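Local coordinates for biofilm-associated surface protein (Staphylococcus aureus, PDB 7C7U) that is a cell-wall-anchored adhesin that takes part in staphylococcal biofilm formation, probably as a calcium-binding protein switch that modulates amyloid-like self-assembly, at residues D391-L396 with K418-E423; N426-P431 with Y505-V510; P431-P436 with G450-K455; G457-T462 with I500-Y505; P524-V529 with D597-T602. One frame throughout, in Å; residues are numbered along the deposited sequence.

Interaction 1 comes first along the chain: it closes a loop that carries helix 397-404 and sets the loop after strand 381-388 against the start of helix 420-427, around the calcium ions. Interaction 2 opens at the end of that same helix and closes a much longer loop on the turn before strand 509-516. Nested inside it are interaction 3, which shares Pro431 and pairs 431-436 with 450-455, and then interaction 4, which shares Tyr505 and joins 457-462 to 500-505. No two loops cross. Interaction 5 follows in series, closing the last domain, and touches only interaction 3, through Ser451 against Asn527 and Pro528.

Interaction 1: residues D391-L396 with K418-E423; sequences DKDGLL and KNDGDE. With CA (calcium ion), chain D; CA (calcium ion), chain E; CA (calcium ion), chain F; CA (calcium ion), chain G.
The carboxylates of Asp393 and Asp420 meet at a calcium ion with their planes turned 47° apart; Asp393 OD2 lies 3.3 Å from Asp420 CB. The ion is bound by Asp393 OD2 and by Asp420 OD2 at 2.5 Å, and the carboxylate of Asp391 also reaches it through OD2. The Asp420 carboxylate is hydrogen-bonded to Thr413 as well. Asp391 and Asp393 each bridge two ions, since their OD1 atoms bind a second calcium together with Leu395 O. With Asp393 CG between the backbone N and the carbonyl carbon (chi1 64°), its carboxylate faces both ions, and OD1 also accepts from Leu395 N at 2.9 Å on its anti side, 30° out of the carboxylate plane. This is an Asx turn within an Asp-rich calcium loop, D-x-D-x-D in sequence, resembling an EF-hand loop; Asp389, Glu400 and a water complete the site of Leu395 O, while Glu400, Asp407 and Asn410 complete the one shared with Asp420.

Away from the metals, the backbone of Gly421 lies against the first loop. Its N makes a weak bond to Asp393 O (3.4 Å), and Leu395 CG packs on Gly421 CA at 3.7 Å. A water bridges Asp393 O to Asp422 N. Farther along the second segment, Glu423 OE1 bridges the other two calcium ions, one of which Lys418 O also binds at 2.2 Å.

Interaction 2: residues N426-P431 with Y505-V510; sequences NYKTSP and YDNDEV. With CA (calcium ion), chain G.
Asn507 N donates to Lys428 O at 3.0 Å, and this joins the turn after helix 420-427 to the turn before strand 509-516, with Thr429 and Asn507 CA atoms nearest across it. The Asn507 side chain adds a second bond: ND2 gives a hydrogen to Tyr427 O at 2.7 Å with an N-H...O angle of 167°, and the acceptor lies close to the amide plane. Two successive carbonyls at the helix end are thus held by one asparagine.

Tyr505 packs beside them. Ser430 CA sits over the centre of its ring, 3.7 Å from the centroid and 9° off the normal, a CH-pi contact. Pro431 crosses the phenol at about a right angle, with CD 3.3 Å from Tyr505 OH. A water links Ser430 N to Asn507 O.

Glu509, bent at chi2 (-69°), brings OE1 to one calcium ion at 2.3 Å, and Ser430 O binds the same ion at 2.4 Å. Asp414, Asp416, Glu423 and Val433 supply its other ligands, and Lys418 NZ forms a salt bridge with Glu509 OE2. Because one ion takes ligands from both segments, calcium probably helps fix the sheet domain against the Asp-rich calcium loops.

Interaction 3: residues P431-P436 with G450-K455; sequences PLVGKP and GSVPLK. With CA (calcium ion), chain G.
Lys455 N donates to Leu432 O at 2.8 Å, and Gly434 N donates to Pro453 O at 2.9 Å; these two backbone hydrogen bonds carry the pairing. The two segments run antiparallel, 171° apart end to end, and Val433 faces Leu454 in a single beta bridge. Pro453 O also receives a CA-H...O contact from Val433 CA at 3.4 Å.

Apolar contacts follow. Val433 and Leu454 lie side by side pointing the same way, with Val433 CG2 3.8 Å from Leu454 CD2. Val433 CG1 meets Val452 CG2 at 3.9 Å. The same Val452 methyl, placed opposite its backbone N, also reaches Pro436 CB.

Carbon-to-carbonyl packing adds to these: Val452 CG2 comes within 3.3 Å of Gly434 O, Lys455 CB and CG rest against Leu432 O, and Pro453 CD lies 3.5 Å from Lys435 O.

Metal binding uses the carbonyl of Val433, whose O is 2.3 Å from a calcium ion that Ser430, Glu509 and residues of the Asp-rich loops also bind.

Buried Gly434 O has no polar partner in the model. Val433, by contrast, has its O on the metal and a backbone bond to either side, so calcium and pairing together probably fix the path of the linker entering strand 437-442.

Interaction 4: residues G457-T462 with I500-Y505; sequences GAATQT and IDSPNY
Thr462 and Asp501 form an antiparallel, hydrogen-bonded pair where strand 462-466 begins beside the end of strand 494-501 in the seven-stranded sheet. Thr462 N donates to Asp501 O at 3.0 Å, and Asp501 N returns a bond to Thr462 O at 2.8 Å.

Gln461 carries most of the side-chain contact. Its CB rests on Ile500 CG2 at 3.6 Å, the two side chains crossing at about a right angle. The bend at chi2 (-75°) folds the amide back over Ser502, bringing OE1 to 3.3 Å from Ser502 CB. NE2 bonds to Ala459 O at 3.0 Å from above the carbonyl plane rather than along a lone pair, while OE1 takes a hydrogen from a water that also donates to Ile500 O. The amide is thereby held at both ends.

Beyond the strand pair, Ala459 CB packs on Pro503 CD at 3.7 Å and Thr460 O approaches the same carbon. Ser502 OG accepts from Asn504 N at 3.1 Å, forming an ST turn just past the strand. The carboxylate of Asp501 pairs with Lys464.

The antiparallel pair thus starts strand 462-466 against the end of strand 494-501, and the ST turn at Ser502 marks where strand 494-501 gives way to the loop.

Interaction 5: residues P524-V529 with D597-T602; sequences PSINPV and DQITVT
Ile599 points at the 524-529 segment; the touching parts of the two segments run about 10° apart, that is, parallel. Its CB, directed toward that segment, carries two branches that do the touching. CG1 lies opposite the carbonyl carbon (chi1 -67°) and touches Ile526 CB at 3.7 Å and Ile526 O at 3.4 Å. CD1, turned back by chi2, stays near the same Ile526 O at 3.7 Å. The other branch, CG2, reaches along the segment to Asn527 O and to Pro528 CA at 4.2 Å. Ile526 packs on Ile536 of the adjoining strand, and so does Val529.

Farther on, the backbones come together. Thr602 N donates to Val529 O at 3.0 Å, and Val601 CA approaches the same oxygen at 3.1 Å in a CA-H...O contact. Val601 CG1 also lies against this carbonyl, while Val601 CG2 meets Val529 CG1 at 4.3 Å.

Waters fill in where the segments stand apart. One accepts from Ile526 N and donates to Asp597 O; another accepts from Val529 N at 2.6 Å and donates to Thr600 O.

The segment after strand 525-526 runs parallel beside the end of strand 591-600, consistent with the way the first strand meets the last in immunoglobulin-like sandwiches.

Interaction 1: residues D391-L396 with K418-E423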
# COMPACT_ATOMS: atom_id res chain seq x y z
N ASP A 391 8.08 -3.94 -4.44
CA ASP A 391 8.51 -4.92 -5.43
C ASP A 391 8.98 -4.29 -6.74
O ASP A 391 9.19 -5.01 -7.72
CB ASP A 391 7.38 -5.90 -5.70
CG ASP A 391 6.08 -5.22 -6.08
OD1 ASP A 391 6.11 -4.07 -6.56
OD2 ASP A 391 5.01 -5.85 -5.94
N LYS A 392 9.15 -2.97 -6.78
CA LYS A 392 9.68 -2.27 -7.95
C LYS A 392 8.96 -2.68 -9.25
O LYS A 392 9.59 -2.95 -10.27
CB LYS A 392 11.20 -2.49 -8.07
CG LYS A 392 11.99 -2.22 -6.75
CD LYS A 392 13.50 -2.44 -6.90
CE LYS A 392 14.28 -1.29 -7.54
NZ LYS A 392 13.51 -0.05 -7.72
N ASP A 393 7.63 -2.73 -9.21
CA ASP A 393 6.86 -2.95 -10.43
C ASP A 393 6.21 -1.67 -10.96
O ASP A 393 5.41 -1.74 -11.91
CB ASP A 393 5.78 -4.02 -10.22
CG ASP A 393 4.74 -3.64 -9.20
OD1 ASP A 393 4.67 -2.46 -8.80
OD2 ASP A 393 3.96 -4.53 -8.80
N GLY A 394 6.49 -0.52 -10.35
CA GLY A 394 5.95 0.74 -10.81
C GLY A 394 4.66 1.18 -10.14
O GLY A 394 4.26 2.34 -10.32
N LEU A 395 3.99 0.31 -9.39
CA LEU A 395 2.76 0.65 -8.69
C LEU A 395 3.04 0.80 -7.20
O LEU A 395 3.44 -0.18 -6.55
CB LEU A 395 1.70 -0.42 -8.88
CG LEU A 395 1.27 -0.77 -10.30
CD1 LEU A 395 0.13 -1.79 -10.25
CD2 LEU A 395 0.86 0.47 -11.08
N LEU A 396 2.77 1.99 -6.64
CA LEU A 396 3.02 2.21 -5.22
C LEU A 396 2.31 1.15 -4.38
O LEU A 396 1.23 0.68 -4.75
CB LEU A 396 2.55 3.60 -4.79
CG LEU A 396 3.30 4.79 -5.38
CD1 LEU A 396 2.73 6.13 -4.88
CD2 LEU A 396 4.80 4.67 -5.03
N LYS A 418 4.07 -10.93 -17.26
CA LYS A 418 3.90 -9.49 -17.43
C LYS A 418 3.78 -8.85 -16.04
O LYS A 418 2.90 -9.23 -15.26
CB LYS A 418 2.68 -9.19 -18.30
CG LYS A 418 2.75 -9.76 -19.74
CD LYS A 418 1.52 -9.36 -20.55
CE LYS A 418 0.25 -10.02 -20.01
NZ LYS A 418 -0.97 -9.46 -20.65
N ASN A 419 4.66 -7.89 -15.74
CA ASN A 419 4.68 -7.29 -14.40
C ASN A 419 3.48 -6.37 -14.18
O ASN A 419 2.91 -5.79 -15.12
CB ASN A 419 6.00 -6.53 -14.18
CG ASN A 419 7.21 -7.46 -14.07
OD1 ASN A 419 7.13 -8.55 -13.49
ND2 ASN A 419 8.33 -7.03 -14.64
N ASP A 420 3.13 -6.18 -12.89
CA ASP A 420 1.85 -5.57 -12.52
C ASP A 420 1.66 -4.20 -13.14
O ASP A 420 0.63 -3.94 -13.77
CB ASP A 420 1.76 -5.47 -11.00
CG ASP A 420 1.62 -6.81 -10.36
OD1 ASP A 420 1.53 -7.81 -11.11
OD2 ASP A 420 1.56 -6.89 -9.12
N GLY A 421 2.61 -3.29 -12.94
CA GLY A 421 2.50 -1.97 -13.54
C GLY A 421 2.40 -2.02 -15.06
O GLY A 421 1.55 -1.36 -15.67
N ASP A 422 3.28 -2.82 -15.69
CA ASP A 422 3.19 -3.00 -17.14
C ASP A 422 1.79 -3.42 -17.55
O ASP A 422 1.19 -2.87 -18.48
CB ASP A 422 4.22 -4.04 -17.60
CG ASP A 422 5.63 -3.57 -17.44
OD1 ASP A 422 5.87 -2.34 -17.58
OD2 ASP A 422 6.51 -4.42 -17.17
N GLU A 423 1.21 -4.38 -16.82
CA GLU A 423 -0.13 -4.82 -17.16
C GLU A 423 -1.15 -3.69 -17.04
O GLU A 423 -1.95 -3.47 -17.96
CB GLU A 423 -0.51 -6.01 -16.27
CG GLU A 423 0.25 -7.27 -16.70
CD GLU A 423 -0.58 -8.51 -16.54
OE1 GLU A 423 -0.28 -9.29 -15.60
OE2 GLU A 423 -1.53 -8.70 -17.34
CA CA D . 4.56 -2.20 -6.40
CA CA E . 2.94 -5.79 -7.41
CA CA F . 1.28 -10.58 -14.50
CA CA G . -2.33 -10.77 -16.33
O HOH W 1 5.79 -3.30 -14.08
O HOH W 2 4.43 -2.53 -3.85

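Interaction 2: residues N426-P431 with Y505-V510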
# COMPACT_ATOMS: atom_id res chain seq x y z
N ASN A 426 0.70 -0.72 -19.62
CA ASN A 426 1.14 -0.97 -20.99
C ASN A 426 0.17 -1.90 -21.71
O ASN A 426 -0.40 -1.53 -22.74
CB ASN A 426 2.57 -1.53 -21.01
CG ASN A 426 3.23 -1.42 -22.38
OD1 ASN A 426 2.88 -0.58 -23.21
ND2 ASN A 426 4.21 -2.28 -22.62
N TYR A 427 -0.05 -3.10 -21.17
CA TYR A 427 -0.91 -4.07 -21.84
C TYR A 427 -2.38 -3.76 -21.66
O TYR A 427 -3.20 -4.21 -22.48
CB TYR A 427 -0.63 -5.48 -21.31
CG TYR A 427 0.77 -5.95 -21.60
CD1 TYR A 427 1.07 -6.63 -22.79
CD2 TYR A 427 1.81 -5.71 -20.70
CE1 TYR A 427 2.35 -7.07 -23.06
CE2 TYR A 427 3.10 -6.14 -20.97
CZ TYR A 427 3.37 -6.82 -22.14
OH TYR A 427 4.65 -7.25 -22.41
N LYS A 428 -2.73 -3.00 -20.62
CA LYS A 428 -4.11 -2.75 -20.24
C LYS A 428 -4.85 -4.06 -20.04
O LYS A 428 -6.00 -4.24 -20.47
CB LYS A 428 -4.80 -1.84 -21.25
CG LYS A 428 -3.91 -0.68 -21.64
CD LYS A 428 -4.56 0.67 -21.43
CE LYS A 428 -3.62 1.78 -21.87
NZ LYS A 428 -4.34 3.06 -22.12
N THR A 429 -4.17 -5.00 -19.40
CA THR A 429 -4.72 -6.28 -19.02
C THR A 429 -4.73 -6.37 -17.50
O THR A 429 -3.94 -5.71 -16.82
CB THR A 429 -3.92 -7.47 -19.58
OG1 THR A 429 -2.51 -7.23 -19.38
CG2 THR A 429 -4.20 -7.65 -21.06
N SER A 430 -5.58 -7.24 -17.00
CA SER A 430 -5.65 -7.43 -15.57
C SER A 430 -4.37 -8.05 -15.03
O SER A 430 -3.90 -9.09 -15.55
CB SER A 430 -6.84 -8.28 -15.20
OG SER A 430 -6.65 -8.80 -13.91
N PRO A 431 -3.77 -7.45 -14.00
CA PRO A 431 -2.63 -8.05 -13.31
C PRO A 431 -3.02 -9.17 -12.36
O PRO A 431 -2.16 -9.71 -11.65
CB PRO A 431 -2.06 -6.85 -12.53
CG PRO A 431 -3.32 -6.08 -12.13
CD PRO A 431 -4.31 -6.29 -13.28
N TYR A 505 -10.65 -3.85 -17.43
CA TYR A 505 -9.49 -3.62 -18.27
C TYR A 505 -9.91 -3.70 -19.73
O TYR A 505 -10.79 -4.48 -20.10
CB TYR A 505 -8.38 -4.63 -17.95
CG TYR A 505 -7.80 -4.40 -16.58
CD1 TYR A 505 -6.68 -3.61 -16.40
CD2 TYR A 505 -8.41 -4.95 -15.45
CE1 TYR A 505 -6.17 -3.38 -15.13
CE2 TYR A 505 -7.91 -4.73 -14.19
CZ TYR A 505 -6.78 -3.94 -14.03
OH TYR A 505 -6.27 -3.72 -12.77
N ASP A 506 -9.26 -2.89 -20.56
CA ASP A 506 -9.64 -2.79 -21.96
C ASP A 506 -9.33 -4.07 -22.73
O ASP A 506 -10.08 -4.42 -23.66
CB ASP A 506 -8.92 -1.61 -22.62
CG ASP A 506 -9.45 -0.26 -22.15
OD1 ASP A 506 -10.44 -0.22 -21.39
OD2 ASP A 506 -8.87 0.76 -22.57
N ASN A 507 -8.26 -4.79 -22.38
CA ASN A 507 -7.76 -5.90 -23.19
C ASN A 507 -7.91 -7.23 -22.46
O ASN A 507 -7.83 -7.30 -21.23
CB ASN A 507 -6.30 -5.69 -23.57
CG ASN A 507 -6.12 -4.54 -24.55
OD1 ASN A 507 -7.00 -4.27 -25.36
ND2 ASN A 507 -4.99 -3.85 -24.47
N ASP A 508 -8.11 -8.30 -23.23
CA ASP A 508 -8.30 -9.64 -22.69
C ASP A 508 -6.96 -10.35 -22.55
O ASP A 508 -6.01 -10.06 -23.28
CB ASP A 508 -9.22 -10.48 -23.58
CG ASP A 508 -10.57 -9.82 -23.82
OD1 ASP A 508 -10.98 -8.96 -22.99
OD2 ASP A 508 -11.21 -10.15 -24.83
N GLU A 509 -6.90 -11.30 -21.62
CA GLU A 509 -5.81 -12.26 -21.61
C GLU A 509 -6.12 -13.35 -22.64
O GLU A 509 -7.22 -13.91 -22.63
CB GLU A 509 -5.64 -12.86 -20.22
CG GLU A 509 -5.10 -11.86 -19.15
CD GLU A 509 -3.65 -11.45 -19.41
OE1 GLU A 509 -3.05 -10.80 -18.54
OE2 GLU A 509 -3.10 -11.79 -20.47
N VAL A 510 -5.16 -13.63 -23.53
CA VAL A 510 -5.41 -14.47 -24.70
C VAL A 510 -4.41 -15.62 -24.75
O VAL A 510 -3.28 -15.54 -24.27
CB VAL A 510 -5.33 -13.67 -26.03
CG1 VAL A 510 -6.48 -12.68 -26.15
CG2 VAL A 510 -3.98 -12.97 -26.16
CA CA G . -2.33 -10.77 -16.33
O HOH W 3 -7.52 -8.39 -18.84

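Interaction 3: residues P431-P436 with G450-K455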
# COMPACT_ATOMS: atom_id res chain seq x y z
N PRO A 431 -3.77 -7.45 -14.00
CA PRO A 431 -2.63 -8.05 -13.31
C PRO A 431 -3.02 -9.17 -12.36
O PRO A 431 -2.16 -9.71 -11.65
CB PRO A 431 -2.06 -6.85 -12.53
CG PRO A 431 -3.32 -6.08 -12.13
CD PRO A 431 -4.31 -6.29 -13.28
N LEU A 432 -4.32 -9.47 -12.27
CA LEU A 432 -4.84 -10.52 -11.43
C LEU A 432 -5.25 -11.75 -12.24
O LEU A 432 -5.76 -12.71 -11.65
CB LEU A 432 -6.04 -10.00 -10.63
CG LEU A 432 -5.76 -8.68 -9.91
CD1 LEU A 432 -6.96 -8.20 -9.07
CD2 LEU A 432 -4.52 -8.85 -9.04
N VAL A 433 -5.05 -11.72 -13.55
CA VAL A 433 -5.54 -12.77 -14.45
C VAL A 433 -4.38 -13.21 -15.33
O VAL A 433 -3.94 -12.46 -16.21
CB VAL A 433 -6.72 -12.29 -15.30
CG1 VAL A 433 -7.15 -13.39 -16.32
CG2 VAL A 433 -7.90 -11.87 -14.42
N GLY A 434 -3.89 -14.43 -15.13
CA GLY A 434 -2.83 -14.99 -15.95
C GLY A 434 -3.25 -15.41 -17.35
O GLY A 434 -4.26 -14.95 -17.88
N LYS A 435 -2.46 -16.28 -17.96
CA LYS A 435 -2.66 -16.67 -19.36
C LYS A 435 -3.65 -17.83 -19.45
O LYS A 435 -3.45 -18.87 -18.80
CB LYS A 435 -1.33 -17.07 -19.99
CG LYS A 435 -1.37 -17.25 -21.50
CD LYS A 435 -0.02 -17.72 -22.00
CE LYS A 435 0.05 -17.71 -23.51
NZ LYS A 435 1.28 -18.42 -23.99
N PRO A 436 -4.71 -17.70 -20.23
CA PRO A 436 -5.66 -18.80 -20.35
C PRO A 436 -5.01 -20.00 -21.03
O PRO A 436 -4.07 -19.85 -21.82
CB PRO A 436 -6.78 -18.21 -21.21
CG PRO A 436 -6.14 -17.14 -22.02
CD PRO A 436 -5.00 -16.59 -21.16
N GLY A 450 -10.97 -25.50 -20.38
CA GLY A 450 -9.66 -25.08 -19.94
C GLY A 450 -9.74 -24.33 -18.62
O GLY A 450 -10.71 -24.47 -17.88
N SER A 451 -8.72 -23.54 -18.35
CA SER A 451 -8.63 -22.82 -17.08
C SER A 451 -7.72 -21.61 -17.26
O SER A 451 -7.00 -21.48 -18.26
CB SER A 451 -8.09 -23.71 -15.96
OG SER A 451 -6.76 -24.09 -16.26
N VAL A 452 -7.73 -20.73 -16.27
CA VAL A 452 -6.88 -19.54 -16.31
C VAL A 452 -6.58 -19.14 -14.87
O VAL A 452 -7.48 -19.23 -14.01
CB VAL A 452 -7.55 -18.42 -17.13
CG1 VAL A 452 -8.93 -18.10 -16.59
CG2 VAL A 452 -6.66 -17.17 -17.20
N PRO A 453 -5.35 -18.74 -14.55
CA PRO A 453 -5.05 -18.32 -13.17
C PRO A 453 -5.81 -17.05 -12.83
O PRO A 453 -5.74 -16.06 -13.57
CB PRO A 453 -3.53 -18.10 -13.18
CG PRO A 453 -3.03 -18.85 -14.38
CD PRO A 453 -4.14 -18.73 -15.39
N LEU A 454 -6.56 -17.10 -11.73
CA LEU A 454 -7.29 -15.96 -11.20
C LEU A 454 -6.80 -15.70 -9.78
O LEU A 454 -6.78 -16.61 -8.95
CB LEU A 454 -8.80 -16.19 -11.19
CG LEU A 454 -9.44 -16.47 -12.56
CD1 LEU A 454 -10.91 -16.87 -12.38
CD2 LEU A 454 -9.30 -15.27 -13.51
N LYS A 455 -6.42 -14.46 -9.50
CA LYS A 455 -5.87 -14.08 -8.21
C LYS A 455 -6.95 -13.40 -7.36
O LYS A 455 -8.00 -12.99 -7.86
CB LYS A 455 -4.66 -13.18 -8.41
CG LYS A 455 -3.61 -13.83 -9.31
CD LYS A 455 -3.29 -15.24 -8.80
CE LYS A 455 -2.58 -16.07 -9.85
NZ LYS A 455 -2.02 -17.34 -9.30
CA CA G . -2.33 -10.77 -16.33

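Interaction 4: residues G457-T462 with I500-Y505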
# COMPACT_ATOMS: atom_id res chain seq x y z
N GLY A 457 -8.13 -10.87 -5.97
CA GLY A 457 -9.02 -9.76 -6.23
C GLY A 457 -9.71 -9.74 -7.58
O GLY A 457 -10.44 -8.79 -7.88
N ALA A 458 -9.50 -10.77 -8.40
CA ALA A 458 -9.98 -10.74 -9.77
C ALA A 458 -11.49 -10.53 -9.83
O ALA A 458 -12.24 -11.04 -8.99
CB ALA A 458 -9.59 -12.02 -10.50
N ALA A 459 -11.93 -9.77 -10.84
CA ALA A 459 -13.33 -9.60 -11.16
C ALA A 459 -13.89 -10.88 -11.79
O ALA A 459 -13.17 -11.85 -12.04
CB ALA A 459 -13.51 -8.42 -12.11
N THR A 460 -15.20 -10.89 -12.05
CA THR A 460 -15.80 -12.01 -12.77
C THR A 460 -15.44 -11.91 -14.24
O THR A 460 -15.69 -10.88 -14.88
CB THR A 460 -17.31 -12.04 -12.57
OG1 THR A 460 -17.61 -12.55 -11.27
CG2 THR A 460 -17.97 -12.95 -13.62
N GLN A 461 -14.83 -12.96 -14.77
CA GLN A 461 -14.34 -12.97 -16.14
C GLN A 461 -15.33 -13.66 -17.07
O GLN A 461 -16.11 -14.52 -16.64
CB GLN A 461 -12.99 -13.68 -16.25
CG GLN A 461 -12.00 -13.30 -15.16
CD GLN A 461 -11.41 -11.92 -15.37
OE1 GLN A 461 -11.02 -11.56 -16.49
NE2 GLN A 461 -11.33 -11.15 -14.30
N THR A 462 -15.28 -13.27 -18.34
CA THR A 462 -16.00 -13.95 -19.41
C THR A 462 -15.00 -14.51 -20.41
O THR A 462 -14.12 -13.80 -20.91
CB THR A 462 -16.98 -12.99 -20.11
OG1 THR A 462 -17.89 -12.46 -19.13
CG2 THR A 462 -17.78 -13.73 -21.22
N ILE A 500 -10.02 -14.13 -22.29
CA ILE A 500 -10.57 -13.95 -20.96
C ILE A 500 -10.75 -12.45 -20.73
O ILE A 500 -9.77 -11.69 -20.62
CB ILE A 500 -9.68 -14.57 -19.87
CG1 ILE A 500 -9.20 -15.96 -20.30
CG2 ILE A 500 -10.44 -14.66 -18.56
CD1 ILE A 500 -10.31 -16.98 -20.46
N ASP A 501 -12.01 -12.03 -20.60
CA ASP A 501 -12.40 -10.63 -20.61
C ASP A 501 -12.77 -10.21 -19.20
O ASP A 501 -13.69 -10.77 -18.59
CB ASP A 501 -13.57 -10.43 -21.58
CG ASP A 501 -13.99 -8.96 -21.74
OD1 ASP A 501 -13.69 -8.12 -20.87
OD2 ASP A 501 -14.67 -8.67 -22.75
N SER A 502 -12.04 -9.22 -18.67
CA SER A 502 -12.33 -8.58 -17.39
C SER A 502 -13.12 -7.30 -17.63
O SER A 502 -12.89 -6.61 -18.63
CB SER A 502 -11.03 -8.26 -16.65
OG SER A 502 -11.24 -7.29 -15.62
N PRO A 503 -14.09 -6.96 -16.78
CA PRO A 503 -14.81 -5.69 -16.96
C PRO A 503 -14.00 -4.45 -16.58
O PRO A 503 -14.47 -3.33 -16.82
CB PRO A 503 -16.02 -5.83 -16.03
CG PRO A 503 -15.57 -6.76 -14.97
CD PRO A 503 -14.60 -7.73 -15.63
N ASN A 504 -12.83 -4.61 -15.97
CA ASN A 504 -12.08 -3.46 -15.49
C ASN A 504 -10.90 -3.10 -16.36
O ASN A 504 -10.20 -2.12 -16.05
CB ASN A 504 -11.60 -3.72 -14.06
CG ASN A 504 -12.72 -3.66 -13.07
OD1 ASN A 504 -13.57 -2.78 -13.15
ND2 ASN A 504 -12.74 -4.61 -12.14
N TYR A 505 -10.65 -3.85 -17.43
CA TYR A 505 -9.49 -3.62 -18.27
C TYR A 505 -9.91 -3.70 -19.73
O TYR A 505 -10.79 -4.48 -20.10
CB TYR A 505 -8.38 -4.63 -17.95
CG TYR A 505 -7.80 -4.40 -16.58
CD1 TYR A 505 -6.68 -3.61 -16.40
CD2 TYR A 505 -8.41 -4.95 -15.45
CE1 TYR A 505 -6.17 -3.38 -15.13
CE2 TYR A 505 -7.91 -4.73 -14.19
CZ TYR A 505 -6.78 -3.94 -14.03
OH TYR A 505 -6.27 -3.72 -12.77
O HOH W 4 -9.71 -8.44 -13.13
O HOH W 5 -8.88 -10.85 -18.26

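Interaction 5: residues P524-V529 with D597-T602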
# COMPACT_ATOMS: atom_id res chain seq x y z
N PRO A 524 -4.30 -34.27 -24.51
CA PRO A 524 -5.17 -33.66 -23.49
C PRO A 524 -4.42 -32.59 -22.72
O PRO A 524 -3.28 -32.25 -23.08
CB PRO A 524 -5.55 -34.85 -22.60
CG PRO A 524 -4.38 -35.79 -22.73
CD PRO A 524 -3.83 -35.61 -24.12
N SER A 525 -5.03 -32.04 -21.67
CA SER A 525 -4.37 -31.10 -20.76
C SER A 525 -4.83 -31.36 -19.34
O SER A 525 -5.87 -31.99 -19.10
CB SER A 525 -4.64 -29.63 -21.14
OG SER A 525 -6.02 -29.30 -21.05
N ILE A 526 -4.03 -30.89 -18.38
CA ILE A 526 -4.31 -31.05 -16.95
C ILE A 526 -4.48 -29.67 -16.34
O ILE A 526 -3.65 -28.78 -16.56
CB ILE A 526 -3.18 -31.82 -16.23
CG1 ILE A 526 -2.88 -33.13 -16.96
CG2 ILE A 526 -3.54 -32.09 -14.79
CD1 ILE A 526 -1.57 -33.76 -16.56
N ASN A 527 -5.55 -29.48 -15.57
CA ASN A 527 -5.72 -28.22 -14.85
C ASN A 527 -4.77 -28.18 -13.65
O ASN A 527 -4.35 -29.22 -13.14
CB ASN A 527 -7.16 -28.05 -14.38
CG ASN A 527 -8.13 -27.77 -15.51
OD1 ASN A 527 -7.72 -27.55 -16.66
ND2 ASN A 527 -9.42 -27.75 -15.19
N PRO A 528 -4.39 -26.98 -13.20
CA PRO A 528 -3.48 -26.88 -12.05
C PRO A 528 -3.99 -27.68 -10.85
O PRO A 528 -5.19 -27.80 -10.63
CB PRO A 528 -3.43 -25.38 -11.76
CG PRO A 528 -3.71 -24.74 -13.08
CD PRO A 528 -4.69 -25.65 -13.77
N VAL A 529 -3.05 -28.28 -10.11
CA VAL A 529 -3.36 -29.14 -8.98
C VAL A 529 -2.48 -28.73 -7.80
O VAL A 529 -1.27 -28.58 -7.97
CB VAL A 529 -3.13 -30.63 -9.32
CG1 VAL A 529 -3.41 -31.51 -8.11
CG2 VAL A 529 -3.98 -31.07 -10.52
N ASP A 597 1.30 -31.12 -21.96
CA ASP A 597 2.22 -30.28 -21.20
C ASP A 597 2.23 -30.74 -19.74
O ASP A 597 1.19 -31.11 -19.18
CB ASP A 597 1.80 -28.82 -21.29
CG ASP A 597 1.95 -28.26 -22.70
OD1 ASP A 597 2.89 -28.68 -23.41
OD2 ASP A 597 1.14 -27.39 -23.08
N GLN A 598 3.41 -30.72 -19.14
CA GLN A 598 3.53 -31.15 -17.75
C GLN A 598 2.90 -30.12 -16.82
O GLN A 598 2.84 -28.93 -17.11
CB GLN A 598 4.99 -31.38 -17.38
CG GLN A 598 5.80 -30.11 -17.14
CD GLN A 598 7.15 -30.40 -16.50
OE1 GLN A 598 7.89 -31.28 -16.94
NE2 GLN A 598 7.47 -29.65 -15.44
N ILE A 599 2.41 -30.61 -15.68
CA ILE A 599 1.81 -29.78 -14.64
C ILE A 599 2.46 -30.17 -13.31
O ILE A 599 2.54 -31.35 -12.97
CB ILE A 599 0.29 -29.97 -14.56
CG1 ILE A 599 -0.37 -29.41 -15.82
CG2 ILE A 599 -0.29 -29.28 -13.34
CD1 ILE A 599 -0.14 -27.92 -16.02
N THR A 600 2.93 -29.17 -12.57
CA THR A 600 3.57 -29.39 -11.28
C THR A 600 2.60 -29.06 -10.16
O THR A 600 1.99 -27.99 -10.16
CB THR A 600 4.85 -28.57 -11.14
OG1 THR A 600 5.74 -28.87 -12.22
CG2 THR A 600 5.54 -28.88 -9.82
N VAL A 601 2.45 -29.98 -9.21
CA VAL A 601 1.59 -29.73 -8.07
C VAL A 601 2.21 -28.64 -7.21
O VAL A 601 3.42 -28.64 -6.94
CB VAL A 601 1.36 -31.02 -7.26
CG1 VAL A 601 0.40 -30.77 -6.10
CG2 VAL A 601 0.83 -32.13 -8.18
N THR A 602 1.39 -27.68 -6.79
CA THR A 602 1.87 -26.53 -6.05
C THR A 602 1.42 -26.59 -4.60
O THR A 602 0.63 -27.45 -4.20
CB THR A 602 1.38 -25.22 -6.70
OG1 THR A 602 -0.05 -25.17 -6.64
CG2 THR A 602 1.87 -25.12 -8.14
O HOH W 6 -1.59 -30.08 -19.65
O HOH W 7 -0.65 -27.32 -10.51